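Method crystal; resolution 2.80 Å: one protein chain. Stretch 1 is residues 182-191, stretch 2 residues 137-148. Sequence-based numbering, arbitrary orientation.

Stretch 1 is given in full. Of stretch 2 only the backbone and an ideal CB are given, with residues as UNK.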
# COMPACT_ATOMS: atom_id res chain seq x y z
N ASP E 182 37.20 -18.07 16.66
CA ASP E 182 38.65 -18.11 16.86
C ASP E 182 39.23 -16.99 16.03
O ASP E 182 38.88 -16.81 14.87
CB ASP E 182 39.25 -19.45 16.46
CG ASP E 182 38.86 -20.56 17.41
OD1 ASP E 182 39.23 -20.49 18.61
OD2 ASP E 182 38.20 -21.52 16.96
N PHE E 183 40.08 -16.18 16.63
CA PHE E 183 40.40 -14.94 15.97
C PHE E 183 41.83 -14.51 16.24
O PHE E 183 42.35 -14.71 17.37
CB PHE E 183 39.42 -13.87 16.43
CG PHE E 183 39.34 -12.68 15.55
CD1 PHE E 183 38.50 -12.68 14.45
CD2 PHE E 183 40.07 -11.55 15.82
CE1 PHE E 183 38.42 -11.57 13.64
CE2 PHE E 183 39.98 -10.44 15.03
CZ PHE E 183 39.16 -10.45 13.93
N LEU E 184 42.46 -13.97 15.21
CA LEU E 184 43.76 -13.33 15.34
C LEU E 184 43.51 -11.85 15.52
O LEU E 184 43.10 -11.16 14.60
CB LEU E 184 44.66 -13.59 14.15
CG LEU E 184 45.97 -12.81 14.24
CD1 LEU E 184 46.85 -13.41 15.32
CD2 LEU E 184 46.68 -12.82 12.93
N LEU E 185 43.75 -11.37 16.72
CA LEU E 185 43.35 -10.05 17.16
C LEU E 185 44.54 -9.12 17.33
O LEU E 185 45.47 -9.44 18.09
CB LEU E 185 42.61 -10.17 18.48
CG LEU E 185 42.32 -8.84 19.13
CD1 LEU E 185 41.34 -8.08 18.25
CD2 LEU E 185 41.77 -9.13 20.50
N PHE E 186 44.50 -7.97 16.68
CA PHE E 186 45.59 -7.01 16.76
C PHE E 186 45.28 -5.94 17.77
O PHE E 186 44.23 -5.31 17.70
CB PHE E 186 45.86 -6.39 15.40
CG PHE E 186 46.70 -7.25 14.51
CD1 PHE E 186 46.12 -8.24 13.74
CD2 PHE E 186 48.08 -7.09 14.48
CE1 PHE E 186 46.91 -9.06 12.92
CE2 PHE E 186 48.86 -7.90 13.67
CZ PHE E 186 48.27 -8.89 12.89
N TYR E 187 46.21 -5.71 18.71
CA TYR E 187 45.95 -4.79 19.81
C TYR E 187 45.76 -3.33 19.37
O TYR E 187 45.01 -2.61 20.01
CB TYR E 187 47.08 -4.86 20.82
CG TYR E 187 47.27 -6.23 21.47
CD1 TYR E 187 46.29 -6.80 22.26
CD2 TYR E 187 48.45 -6.93 21.28
CE1 TYR E 187 46.48 -8.04 22.85
CE2 TYR E 187 48.65 -8.18 21.86
CZ TYR E 187 47.65 -8.73 22.65
OH TYR E 187 47.86 -9.97 23.26
N ASN E 188 46.42 -2.89 18.29
CA ASN E 188 46.20 -1.53 17.76
C ASN E 188 44.75 -1.33 17.24
O ASN E 188 44.34 -0.21 16.91
CB ASN E 188 47.24 -1.15 16.68
CG ASN E 188 47.09 -1.94 15.38
OD1 ASN E 188 46.26 -2.83 15.23
ND2 ASN E 188 47.92 -1.59 14.40
N ALA E 189 43.98 -2.41 17.15
CA ALA E 189 42.66 -2.37 16.55
C ALA E 189 41.54 -2.34 17.60
O ALA E 189 40.36 -2.15 17.25
CB ALA E 189 42.49 -3.57 15.64
N ILE E 190 41.88 -2.50 18.87
CA ILE E 190 40.83 -2.48 19.88
C ILE E 190 41.09 -1.36 20.87
O ILE E 190 42.24 -0.97 21.08
CB ILE E 190 40.70 -3.82 20.62
CG1 ILE E 190 42.06 -4.29 21.11
CG2 ILE E 190 40.11 -4.91 19.72
CD1 ILE E 190 41.96 -5.57 21.96
N MET E 191 40.03 -0.87 21.50
CA MET E 191 40.17 0.22 22.46
C MET E 191 39.32 -0.01 23.70
O MET E 191 38.48 -0.92 23.71
CB MET E 191 39.81 1.56 21.81
CG MET E 191 38.47 1.58 21.12
SD MET E 191 38.05 3.22 20.47
CE MET E 191 38.01 4.19 21.98
N UNK E 137 34.48 -6.06 28.02
CA UNK E 137 34.27 -6.04 26.57
C UNK E 137 35.31 -5.11 25.98
O UNK E 137 35.64 -4.10 26.57
CB UNK E 137 32.85 -5.59 26.20
N UNK E 138 35.81 -5.44 24.80
CA UNK E 138 36.70 -4.55 24.10
C UNK E 138 36.08 -4.17 22.75
O UNK E 138 35.40 -4.99 22.12
CB UNK E 138 38.07 -5.20 23.92
N UNK E 139 36.27 -2.93 22.33
CA UNK E 139 35.67 -2.43 21.09
C UNK E 139 36.64 -2.47 19.89
O UNK E 139 37.70 -1.84 19.92
CB UNK E 139 35.18 -1.00 21.30
N UNK E 140 36.27 -3.20 18.85
CA UNK E 140 37.09 -3.27 17.64
C UNK E 140 36.84 -2.07 16.73
O UNK E 140 35.72 -1.86 16.28
CB UNK E 140 36.81 -4.57 16.88
N UNK E 141 37.91 -1.32 16.45
CA UNK E 141 37.81 -0.04 15.75
C UNK E 141 37.34 -0.13 14.30
O UNK E 141 36.50 0.68 13.88
CB UNK E 141 39.17 0.65 15.78
N UNK E 142 37.88 -1.08 13.54
CA UNK E 142 37.56 -1.13 12.11
C UNK E 142 36.34 -2.03 11.82
O UNK E 142 35.65 -1.85 10.83
CB UNK E 142 38.77 -1.63 11.33
N UNK E 143 36.06 -3.00 12.67
CA UNK E 143 34.84 -3.77 12.51
C UNK E 143 33.65 -3.05 13.15
O UNK E 143 32.50 -3.38 12.87
CB UNK E 143 35.01 -5.16 13.12
N UNK E 144 33.93 -2.09 14.04
CA UNK E 144 32.91 -1.40 14.84
C UNK E 144 32.01 -2.44 15.49
O UNK E 144 30.79 -2.45 15.32
CB UNK E 144 32.09 -0.43 13.98
N UNK E 145 32.65 -3.33 16.22
CA UNK E 145 31.95 -4.41 16.86
C UNK E 145 32.63 -4.72 18.18
O UNK E 145 33.86 -4.63 18.27
CB UNK E 145 31.90 -5.64 15.96
N UNK E 146 31.85 -5.07 19.20
CA UNK E 146 32.42 -5.43 20.50
C UNK E 146 32.71 -6.93 20.61
O UNK E 146 31.92 -7.78 20.15
CB UNK E 146 31.47 -5.00 21.62
N UNK E 147 33.83 -7.26 21.25
CA UNK E 147 34.19 -8.65 21.48
C UNK E 147 34.63 -8.83 22.90
O UNK E 147 35.09 -7.88 23.52
CB UNK E 147 35.29 -9.11 20.52
N UNK E 148 34.52 -10.05 23.42
CA UNK E 148 35.10 -10.31 24.73
C UNK E 148 35.64 -11.72 24.76
O UNK E 148 35.19 -12.56 24.01
CB UNK E 148 34.07 -10.10 25.84

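At position 137 CA-to-CB runs sideways and the ideal CB has nothing of stretch 1 within 5.5 Å, so many residues would fit; Trp137 is found, its end leading away.

Position 138 is extended (phi/psi -120/143), and its CB points toward stretch 1, 4.4 Å from Ile190 CD1 and 4.3 Å from Met191 O. Beyond lie Leu185 and the Tyr187 ring, so a long, partly apolar chain suits, whether aliphatic or with a polar tip. Arg138 runs along this surface: its NE lies 3.6 Å from Ile190 CD1, and its NH2 is 4.3 Å from Tyr187 CE1, at the ring edge rather than stacked.

At 139 the backbone does the pairing: its N donates to Met191 O (3.3 Å, 166°) and its O accepts from Met191 N (3.0 Å, 149°). The sideways CB starts near Met191, favouring a broad apolar or aromatic residue. Tyr139 places CD2 3.8 Å from Met191 CG, at its ring edge.

Position 140 forms a single bridge with Ile190 (CA to CA, 4.4 Å). Although its CB points away, it is 4.4 Å from Ile190 CG2, and Leu185 and Ala189 are reachable by a flat or branched chain. His140, chi1 t, turns its ring back: CD2 is 4.1 Å from Leu185 CD1, NE2 is 3.7 Å from Ala189 CB, and Ala189 O lies over one face. Its ND1 accepts from the backbone N of 143 (2.9 Å).

At 141 the backbone turns helical (-66/-44), while its N gives Ala189 O a nearly linear hydrogen bond (2.7 Å, 178°). The CB points toward stretch 1, and Asn188 O offers an acceptor farther along. A long donor is attractive, though shorter polar residues could also be accommodated. Lys141 extends through three t torsions after chi1 m, bringing NZ to 2.7 Å from Asn188 O in a hydrogen bond.

Position 142 has a sideways CB and no close neighbour, so small or polar residues suit; it is Thr142. At 143 the CB points toward stretch 1, but the Phe183 ring lies at some distance, so a mid-sized or longer apolar chain suits; Leu143 CD1 stops 4.4 Å from Phe183 CZ.

Position 144 has positive phi (50/55), which glycine or asparagine tolerates readily; Lys144 occupies it. At 145 the CB is out of reach and many residues would do; it is Ala145. At 147 the CB points toward Leu185, inviting a mid-sized aliphatic chain: Leu147 CD2 lies 4.3 Å from Leu185 CD1. At 146 and 148 stretch 1 has no atom within 5.5 Å of CB, so polar or apolar residues would suit; they are Trp146 and Thr148.

Stretch 2, residues 137-148: WRYHKTLKAWLT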
# COMPACT_ATOMS: atom_id res chain seq x y z
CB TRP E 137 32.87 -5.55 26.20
CG TRP E 137 31.82 -6.55 26.44
CD1 TRP E 137 31.11 -6.74 27.59
CD2 TRP E 137 31.32 -7.50 25.50
NE1 TRP E 137 30.21 -7.76 27.42
CE2 TRP E 137 30.31 -8.24 26.15
CE3 TRP E 137 31.63 -7.80 24.17
CZ2 TRP E 137 29.61 -9.27 25.51
CZ3 TRP E 137 30.94 -8.82 23.54
CH2 TRP E 137 29.93 -9.55 24.21
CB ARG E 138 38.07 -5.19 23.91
CG ARG E 138 38.96 -5.16 25.14
CD ARG E 138 39.46 -6.59 25.46
NE ARG E 138 40.84 -6.92 25.07
CZ ARG E 138 41.34 -8.16 25.09
NH1 ARG E 138 40.57 -9.18 25.48
NH2 ARG E 138 42.61 -8.40 24.73
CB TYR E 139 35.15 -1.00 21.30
CG TYR E 139 34.57 -0.39 20.05
CD1 TYR E 139 33.35 -0.82 19.56
CD2 TYR E 139 35.25 0.60 19.37
CE1 TYR E 139 32.81 -0.27 18.42
CE2 TYR E 139 34.72 1.16 18.23
CZ TYR E 139 33.50 0.72 17.76
OH TYR E 139 32.97 1.30 16.63
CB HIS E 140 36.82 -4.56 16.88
CG HIS E 140 37.86 -4.89 15.85
ND1 HIS E 140 37.75 -4.48 14.54
CD2 HIS E 140 39.02 -5.57 15.95
CE1 HIS E 140 38.81 -4.92 13.86
NE2 HIS E 140 39.59 -5.58 14.70
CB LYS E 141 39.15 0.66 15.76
CG LYS E 141 39.65 1.02 17.14
CD LYS E 141 41.09 1.42 16.99
CE LYS E 141 41.74 1.73 18.30
NZ LYS E 141 43.18 1.95 18.01
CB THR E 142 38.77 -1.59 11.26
OG1 THR E 142 39.38 -2.73 11.86
CG2 THR E 142 39.81 -0.50 11.20
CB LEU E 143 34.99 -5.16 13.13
CG LEU E 143 35.85 -6.20 12.43
CD1 LEU E 143 36.00 -7.46 13.32
CD2 LEU E 143 35.23 -6.53 11.11
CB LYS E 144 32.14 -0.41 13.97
CG LYS E 144 33.11 0.40 13.12
CD LYS E 144 32.72 1.85 12.95
CE LYS E 144 33.94 2.67 12.55
NZ LYS E 144 33.73 4.15 12.67
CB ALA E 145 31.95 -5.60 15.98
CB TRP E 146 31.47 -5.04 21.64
CG TRP E 146 31.25 -3.58 21.84
CD1 TRP E 146 30.36 -2.78 21.19
CD2 TRP E 146 31.90 -2.75 22.81
NE1 TRP E 146 30.43 -1.49 21.68
CE2 TRP E 146 31.37 -1.45 22.68
CE3 TRP E 146 32.90 -2.97 23.76
CZ2 TRP E 146 31.78 -0.39 23.46
CZ3 TRP E 146 33.31 -1.93 24.54
CH2 TRP E 146 32.75 -0.65 24.39
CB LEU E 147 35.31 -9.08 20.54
CG LEU E 147 36.53 -8.17 20.56
CD1 LEU E 147 37.52 -8.58 21.61
CD2 LEU E 147 37.18 -8.29 19.24
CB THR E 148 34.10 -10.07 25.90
OG1 THR E 148 34.71 -10.51 27.12
CG2 THR E 148 32.82 -10.86 25.70
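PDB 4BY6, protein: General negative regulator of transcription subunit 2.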